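Local coordinates for amino acid ABC transporter, periplasmic amino acid-binding protein, putative (Streptococcus pneumoniae, PDB 4I62) that binds L-arginine between its two lobes and probably delivers it, as an extracellular lipoprotein, to an amino acid ABC transporter in the membrane, at residues L71-A76 with V81-S86; V43-D48 with S67-A72. All blocks are in the same frame, centred on the assembly; numbering follows the deposited sequence.

Contact 1: L71-A76 with V81-S86; sequences LAKAIA and VELELS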
ATOM      1  N   LEU A  71     -12.893  -0.688   3.331  1.00  8.03           N
ATOM      2  CA  LEU A  71     -12.613  -0.474   4.745  1.00  8.12           C
ATOM      3  C   LEU A  71     -12.965   0.951   5.149  1.00  7.59           C
ATOM      4  O   LEU A  71     -13.614   1.180   6.174  1.00  8.61           O
ATOM      5  CB  LEU A  71     -11.151  -0.771   5.030  1.00  8.16           C
ATOM      6  CG  LEU A  71     -10.627  -0.517   6.448  1.00  8.64           C
ATOM      7  CD1 LEU A  71     -11.446  -1.238   7.518  1.00 10.13           C
ATOM      8  CD2 LEU A  71      -9.157  -0.863   6.581  1.00 10.37           C
ATOM      9  N   ALA A  72     -12.563   1.928   4.332  1.00  7.49           N
ATOM     10  CA  ALA A  72     -12.871   3.333   4.606  1.00  8.18           C
ATOM     11  C   ALA A  72     -14.386   3.576   4.685  1.00  7.83           C
ATOM     12  O   ALA A  72     -14.857   4.296   5.531  1.00  8.70           O
ATOM     13  CB  ALA A  72     -12.240   4.226   3.536  1.00  8.58           C
ATOM     14  N   LYS A  73     -15.132   2.983   3.738  1.00  8.66           N
ATOM     15  CA  LYS A  73     -16.593   3.110   3.753  1.00  9.25           C
ATOM     16  C   LYS A  73     -17.188   2.533   5.038  1.00  9.54           C
ATOM     17  O   LYS A  73     -18.121   3.110   5.618  1.00 10.50           O
ATOM     18  CB  LYS A  73     -17.194   2.364   2.552  1.00 10.13           C
ATOM     19  CG  LYS A  73     -17.006   3.036   1.207  1.00 11.00           C
ATOM     20  CD  LYS A  73     -17.579   2.115   0.086  1.00 12.63           C
ATOM     21  CE  LYS A  73     -17.366   2.661  -1.311  1.00 13.12           C
ATOM     22  NZ  LYS A  73     -17.830   1.633  -2.283  1.00 15.04           N
ATOM     23  N   ALA A  74     -16.669   1.396   5.478  1.00  9.37           N
ATOM     24  CA  ALA A  74     -17.172   0.780   6.697  1.00 10.27           C
ATOM     25  C   ALA A  74     -16.901   1.662   7.914  1.00  9.06           C
ATOM     26  O   ALA A  74     -17.742   1.784   8.807  1.00 10.67           O
ATOM     27  CB  ALA A  74     -16.602  -0.644   6.876  1.00 10.96           C
ATOM     28  N   ILE A  75     -15.711   2.273   7.976  1.00  8.53           N
ATOM     29  CA  ILE A  75     -15.397   3.171   9.077  1.00  8.94           C
ATOM     30  C   ILE A  75     -16.307   4.398   9.054  1.00  9.18           C
ATOM     31  O   ILE A  75     -16.807   4.817  10.080  1.00 10.36           O
ATOM     32  CB  ILE A  75     -13.885   3.557   9.047  1.00  9.04           C
ATOM     33  CG1 ILE A  75     -13.017   2.321   9.230  1.00  8.42           C
ATOM     34  CG2 ILE A  75     -13.599   4.650  10.071  1.00 10.34           C
ATOM     35  CD1 ILE A  75     -11.552   2.557   8.877  1.00  9.10           C
ATOM     36  N   ALA A  76     -16.503   4.988   7.879  1.00  9.61           N
ATOM     37  CA  ALA A  76     -17.359   6.166   7.771  1.00 10.82           C
ATOM     38  C   ALA A  76     -18.786   5.819   8.204  1.00 11.31           C
ATOM     39  O   ALA A  76     -19.410   6.593   8.916  1.00 12.04           O
ATOM     40  CB  ALA A  76     -17.339   6.717   6.353  1.00 10.70           C
ATOM     41  N   VAL A  81     -20.874   9.275   9.167  1.00 13.30           N
ATOM     42  CA  VAL A  81     -20.433  10.416   8.358  1.00 12.29           C
ATOM     43  C   VAL A  81     -20.214  10.002   6.922  1.00 12.56           C
ATOM     44  O   VAL A  81     -20.105   8.823   6.598  1.00 12.98           O
ATOM     45  CB  VAL A  81     -19.150  11.092   8.928  1.00 13.27           C
ATOM     46  CG1 VAL A  81     -19.376  11.578  10.349  1.00 15.08           C
ATOM     47  CG2 VAL A  81     -17.926  10.119   8.888  1.00 13.28           C
ATOM     48  N   GLU A  82     -20.117  11.008   6.057  1.00 12.64           N
ATOM     49  CA  GLU A  82     -19.761  10.777   4.665  1.00 12.96           C
ATOM     50  C   GLU A  82     -18.270  10.442   4.518  1.00 12.60           C
ATOM     51  O   GLU A  82     -17.458  10.895   5.303  1.00 15.42           O
ATOM     52  CB  GLU A  82     -20.069  12.011   3.821  1.00 13.87           C
ATOM     53  CG  GLU A  82     -21.489  12.541   3.968  1.00 16.14           C
ATOM     54  CD  GLU A  82     -22.517  11.657   3.297  1.00 16.08           C
ATOM     55  OE1 GLU A  82     -22.113  10.695   2.630  1.00 16.85           O
ATOM     56  OE2 GLU A  82     -23.723  11.928   3.424  1.00 16.94           O
ATOM     57  N   LEU A  83     -17.935   9.651   3.520  1.00 11.73           N
ATOM     58  CA  LEU A  83     -16.530   9.408   3.177  1.00 11.17           C
ATOM     59  C   LEU A  83     -16.049  10.362   2.079  1.00 10.85           C
ATOM     60  O   LEU A  83     -16.707  10.522   1.064  1.00 12.47           O
ATOM     61  CB  LEU A  83     -16.370   7.980   2.683  1.00 11.00           C
ATOM     62  CG  LEU A  83     -14.970   7.591   2.180  1.00 11.21           C
ATOM     63  CD1 LEU A  83     -13.943   7.727   3.295  1.00 11.40           C
ATOM     64  CD2 LEU A  83     -14.980   6.202   1.629  1.00 11.87           C
ATOM     65  N   GLU A  84     -14.899  10.992   2.298  1.00 10.94           N
ATOM     66  CA  GLU A  84     -14.261  11.820   1.267  1.00 11.85           C
ATOM     67  C   GLU A  84     -12.847  11.299   1.054  1.00 11.02           C
ATOM     68  O   GLU A  84     -12.041  11.274   1.990  1.00 13.03           O
ATOM     69  CB  GLU A  84     -14.222  13.280   1.713  1.00 12.81           C
ATOM     70  CG  GLU A  84     -13.607  14.191   0.707  1.00 16.56           C
ATOM     71  CD  GLU A  84     -13.587  15.641   1.160  1.00 19.20           C
ATOM     72  OE1 GLU A  84     -14.670  16.190   1.423  1.00 22.01           O
ATOM     73  OE2 GLU A  84     -12.483  16.227   1.266  1.00 24.40           O
ATOM     74  N   LEU A  85     -12.540  10.849  -0.163  1.00 11.12           N
ATOM     75  CA  LEU A  85     -11.190  10.444  -0.489  1.00 10.81           C
ATOM     76  C   LEU A  85     -10.323  11.619  -0.849  1.00 10.18           C
ATOM     77  O   LEU A  85     -10.783  12.578  -1.466  1.00 13.40           O
ATOM     78  CB  LEU A  85     -11.195   9.456  -1.633  1.00 11.70           C
ATOM     79  CG  LEU A  85     -11.965   8.174  -1.404  1.00 13.27           C
ATOM     80  CD1 LEU A  85     -11.875   7.276  -2.633  1.00 16.39           C
ATOM     81  CD2 LEU A  85     -11.527   7.443  -0.119  1.00 14.03           C
ATOM     82  N   SER A  86      -9.049  11.528  -0.490  1.00 10.64           N
ATOM     83  CA  SER A  86      -8.077  12.557  -0.820  1.00 10.91           C
ATOM     84  C   SER A  86      -6.894  11.879  -1.484  1.00 10.23           C
ATOM     85  O   SER A  86      -5.910  11.487  -0.823  1.00 10.25           O
ATOM     86  CB  SER A  86      -7.630  13.260   0.454  1.00 12.93           C
ATOM     87  OG  SER A  86      -6.865  14.414   0.147  1.00 15.93           O
TER

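Contact 2: V43-D48 with S67-A72; sequences VALNPD and SDIELA. With ARG (arginine), chain B.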
ATOM      1  N   VAL A  43     -10.007  10.681   4.000  1.00  9.16           N
ATOM      2  CA  VAL A  43      -9.021   9.589   3.966  1.00  8.11           C
ATOM      3  C   VAL A  43      -7.997   9.843   2.864  1.00  8.79           C
ATOM      4  O   VAL A  43      -8.338   9.902   1.683  1.00  9.55           O
ATOM      5  CB  VAL A  43      -9.743   8.253   3.714  1.00  9.06           C
ATOM      6  CG1 VAL A  43      -8.726   7.096   3.557  1.00  9.87           C
ATOM      7  CG2 VAL A  43     -10.715   7.913   4.874  1.00 10.42           C
ATOM      8  N   ALA A  44      -6.754   9.964   3.283  1.00  8.27           N
ATOM      9  CA  ALA A  44      -5.623  10.118   2.346  1.00  8.88           C
ATOM     10  C   ALA A  44      -5.157   8.768   1.838  1.00  7.86           C
ATOM     11  O   ALA A  44      -5.015   7.818   2.627  1.00  8.42           O
ATOM     12  CB  ALA A  44      -4.476  10.850   3.019  1.00 10.01           C
ATOM     13  N   LEU A  45      -4.864   8.691   0.543  1.00  8.05           N
ATOM     14  CA  LEU A  45      -4.396   7.445  -0.038  1.00  7.63           C
ATOM     15  C   LEU A  45      -3.751   7.709  -1.406  1.00  8.06           C
ATOM     16  O   LEU A  45      -3.994   8.745  -2.032  1.00  8.81           O
ATOM     17  CB  LEU A  45      -5.505   6.399  -0.152  1.00  8.51           C
ATOM     18  CG  LEU A  45      -6.557   6.596  -1.239  1.00 12.13           C
ATOM     19  CD1 LEU A  45      -7.517   5.435  -1.214  1.00 14.94           C
ATOM     20  CD2 LEU A  45      -7.313   7.919  -1.260  1.00 14.00           C
ATOM     21  N   ASN A  46      -2.959   6.747  -1.868  1.00  7.79           N
ATOM     22  CA  ASN A  46      -2.339   6.807  -3.189  1.00  8.25           C
ATOM     23  C   ASN A  46      -2.870   5.648  -4.032  1.00  8.25           C
ATOM     24  O   ASN A  46      -2.463   4.491  -3.817  1.00  8.93           O
ATOM     25  CB  ASN A  46      -0.830   6.706  -3.034  1.00  8.51           C
ATOM     26  CG  ASN A  46      -0.148   6.532  -4.373  1.00  8.76           C
ATOM     27  OD1 ASN A  46       0.567   5.536  -4.611  1.00 10.45           O
ATOM     28  ND2 ASN A  46      -0.424   7.452  -5.285  1.00 10.95           N
ATOM     29  N   PRO A  47      -3.785   5.930  -4.986  1.00  9.74           N
ATOM     30  CA  PRO A  47      -4.518   4.845  -5.667  1.00  9.98           C
ATOM     31  C   PRO A  47      -3.773   4.200  -6.869  1.00 10.60           C
ATOM     32  O   PRO A  47      -4.249   4.198  -8.004  1.00 12.98           O
ATOM     33  CB  PRO A  47      -5.799   5.540  -6.125  1.00 12.91           C
ATOM     34  CG  PRO A  47      -5.352   6.937  -6.429  1.00 13.79           C
ATOM     35  CD  PRO A  47      -4.354   7.249  -5.326  1.00 11.29           C
ATOM     36  N   ASP A  48      -2.619   3.605  -6.599  1.00 10.72           N
ATOM     37  CA  ASP A  48      -1.802   2.910  -7.566  0.50 10.90           C
ATOM     38  C   ASP A  48      -1.219   1.673  -6.852  1.00  9.47           C
ATOM     39  O   ASP A  48       0.006   1.543  -6.841  1.00 11.24           O
ATOM     40  CB  ASP A  48      -0.682   3.866  -7.964  0.50 13.53           C
ATOM     41  CG  ASP A  48       0.125   3.382  -9.151  0.50 13.76           C
ATOM     42  OD1 ASP A  48      -0.219   2.329  -9.729  0.50 18.84           O
ATOM     43  OD2 ASP A  48       1.096   4.072  -9.513  0.50 16.35           O
ATOM     44  N   SER A  67      -9.863  -2.704  -1.682  1.00  8.42           N
ATOM     45  CA  SER A  67     -10.252  -3.161  -0.359  1.00  8.19           C
ATOM     46  C   SER A  67     -10.098  -2.088   0.712  1.00  7.92           C
ATOM     47  O   SER A  67     -10.865  -2.081   1.680  1.00  8.38           O
ATOM     48  CB  SER A  67      -9.475  -4.414   0.023  1.00  9.35           C
ATOM     49  OG  SER A  67      -8.081  -4.189   0.025  1.00  9.24           O
ATOM     50  N   ASP A  68      -9.132  -1.172   0.568  1.00  7.63           N
ATOM     51  CA  ASP A  68      -8.977  -0.105   1.542  1.00  7.07           C
ATOM     52  C   ASP A  68     -10.119   0.909   1.396  1.00  7.65           C
ATOM     53  O   ASP A  68     -10.487   1.572   2.369  1.00  7.54           O
ATOM     54  CB  ASP A  68      -7.650   0.659   1.341  1.00  7.68           C
ATOM     55  CG  ASP A  68      -6.450   0.021   2.033  1.00  7.62           C
ATOM     56  OD1 ASP A  68      -6.624  -0.892   2.857  1.00  8.23           O
ATOM     57  OD2 ASP A  68      -5.315   0.515   1.775  1.00  7.90           O
ATOM     58  N   ILE A  69     -10.670   1.063   0.186  1.00  7.62           N
ATOM     59  CA  ILE A  69     -11.818   1.949  -0.005  1.00  8.22           C
ATOM     60  C   ILE A  69     -13.028   1.326   0.714  1.00  8.12           C
ATOM     61  O   ILE A  69     -13.806   2.031   1.372  1.00  8.41           O
ATOM     62  CB  ILE A  69     -12.135   2.180  -1.506  1.00  8.57           C
ATOM     63  CG1 ILE A  69     -11.117   3.092  -2.171  1.00 11.17           C
ATOM     64  CG2 ILE A  69     -13.520   2.794  -1.677  1.00 11.56           C
ATOM     65  CD1 ILE A  69      -9.689   2.654  -2.185  1.00 11.19           C
ATOM     66  N   GLU A  70     -13.198   0.005   0.609  1.00  8.23           N
ATOM     67  CA  GLU A  70     -14.297  -0.654   1.322  1.00  9.12           C
ATOM     68  C   GLU A  70     -14.120  -0.558   2.837  1.00  8.38           C
ATOM     69  O   GLU A  70     -15.103  -0.352   3.561  1.00  8.57           O
ATOM     70  CB  GLU A  70     -14.423  -2.094   0.827  1.00  9.68           C
ATOM     71  CG  GLU A  70     -14.751  -2.186  -0.661  1.00 10.62           C
ATOM     72  CD  GLU A  70     -16.027  -1.443  -1.012  1.00 11.82           C
ATOM     73  OE1 GLU A  70     -17.047  -1.698  -0.340  1.00 13.50           O
ATOM     74  OE2 GLU A  70     -16.036  -0.602  -1.935  1.00 13.82           O
ATOM     75  N   LEU A  71     -12.893  -0.688   3.331  1.00  8.03           N
ATOM     76  CA  LEU A  71     -12.613  -0.474   4.745  1.00  8.12           C
ATOM     77  C   LEU A  71     -12.965   0.951   5.149  1.00  7.59           C
ATOM     78  O   LEU A  71     -13.614   1.180   6.174  1.00  8.61           O
ATOM     79  CB  LEU A  71     -11.151  -0.771   5.030  1.00  8.16           C
ATOM     80  CG  LEU A  71     -10.627  -0.517   6.448  1.00  8.64           C
ATOM     81  CD1 LEU A  71     -11.446  -1.238   7.518  1.00 10.13           C
ATOM     82  CD2 LEU A  71      -9.157  -0.863   6.581  1.00 10.37           C
ATOM     83  N   ALA A  72     -12.563   1.928   4.332  1.00  7.49           N
ATOM     84  CA  ALA A  72     -12.871   3.333   4.606  1.00  8.18           C
ATOM     85  C   ALA A  72     -14.386   3.576   4.685  1.00  7.83           C
ATOM     86  O   ALA A  72     -14.857   4.296   5.531  1.00  8.70           O
ATOM     87  CB  ALA A  72     -12.240   4.226   3.536  1.00  8.58           C
TER
HETATM   88  N   ARG B 301       3.483  -0.676   2.734  1.00  7.22           N
HETATM   89  CA  ARG B 301       4.448   0.334   2.224  1.00  7.21           C
HETATM   90  C   ARG B 301       4.630   1.480   3.215  1.00  6.85           C
HETATM   91  O   ARG B 301       3.766   1.670   4.096  1.00  7.83           O
HETATM   92  CB  ARG B 301       4.057   0.813   0.839  1.00  7.22           C
HETATM   93  CG  ARG B 301       2.634   1.372   0.767  1.00  7.27           C
HETATM   94  CD  ARG B 301       2.374   2.099  -0.536  1.00  6.76           C
HETATM   95  NE  ARG B 301       0.951   2.339  -0.694  1.00  7.20           N
HETATM   96  CZ  ARG B 301       0.397   2.977  -1.704  1.00  6.86           C
HETATM   97  NH1 ARG B 301      -0.921   3.149  -1.734  1.00  7.89           N
HETATM   98  NH2 ARG B 301       1.158   3.457  -2.686  1.00  7.69           N
HETATM   99  OXT ARG B 301       5.652   2.225   3.053  1.00  7.84           O

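Contact 1: L71-A76 with V81-S86
Leu-83 reaches from its strand onto the flank of the helix, where Ala-72, Lys-73 and Ala-76 receive it. Its CG stands anti to the backbone N (chi1 176°), which carries the branched end back along the helix: CB lies 4.0 Å from Ala-76 CB, while CD1 and CD2 part one turn earlier. CD1 rests against Ala-72 CB at 3.9 Å, and CD2 meets Lys-73 CG at 3.8 Å, with the leucine and lysine side chains crossing at about a right angle. The two alanines, four residues apart, present side chains no larger than a methyl to the strand, which helps explain how the axes of the two segments come within 7.8 Å. Beyond CG the lysine runs extended and leads away from the strand, its NZ held in a salt bridge by Glu-70.

At the turn between the segments, Val-81 N donates a nearly straight hydrogen bond to Ala-76 O (3.1 Å, 172° at the hydrogen), arriving from outside the carbonyl plane. Val-81 CG2 lies beside the same oxygen, 3.8 Å from Ala-76 O. The bond ties the residue just before the strand to the last turn of the helix.

The two segments run roughly antiparallel, at 144°. Strand 82-87 is an outer strand of the parallel sheet and pairs with strand 40-45, whose Leu-41 and Val-43 touch Val-81 and Leu-83; helix 236-251 packs on Ala-74 and Ile-75.

Contact 2: V43-D48 with S67-A72
Strand 40-45 and helix 67-79 meet in the alpha/beta core of one lobe of a type II periplasmic binding protein, and the chain leaving the strand enters the arginine pocket. Two apolar pairs join strand and helix, all four residues buried. Leu-45 CD1 touches Ile-69 CD1 at 3.7 Å, methyl against methyl, the side chains crossing at about a right angle. With CG between its backbone N and carbonyl carbon (chi1 74°), Leu-45 sends CD1 toward the helix; the CB of Ile-69 is not aimed at the strand, and it is the far end of its CG1 branch that swings in. Nearer the start of the strand segment, Val-43 CG2 faces Ala-72 CB at 4.2 Å, a looser pair; Leu-83 of strand 82-87 also packs on Val-43.

One residue past Leu-45, Asn-46 turns to the bound arginine. Its backbone O accepts from ligand NH1 at 2.9 Å, and its side-chain OD1 accepts from ligand NH2, also at 2.9 Å, so the two terminal nitrogens of one guanidinium are gripped by a single residue. The amide is itself anchored: ND2 donates to Met-88 O, and OD1 also takes a bond from Gln-156 NE2. Beyond it, Pro-47 centres an inverse gamma turn, closed by Asp-48 N on Asn-46 O at 2.9 Å; that carbonyl therefore serves both turn and ligand. A helix packs by its apolar side on a strand of a parallel sheet, with the ligand bound by the loop at the strand's C-terminal end, as in type II periplasmic binding proteins.

In the fold
Contacts 1 and 2 have centres about 9 Å apart and share helix 67-79: its beginning faces strand 40-45, while residues farther along face strand 82-87. Along the chain come strand 40-45, the hairpin of strands 54-58 and 61-65, the helix, and strand 82-87, so the helix forms part of the crossover between two neighbouring parallel strands. Those strands are bonded directly, probably through Glu-84 O to Val-43 N (2.9 Å) and Ser-86 N to Val-43 O (2.8 Å). Ala-72 belongs to both contacts. Contact 1 lies toward the periphery and contact 2 near the middle of the protein, where the chain leaving strand 40-45 enters the arginine pocket.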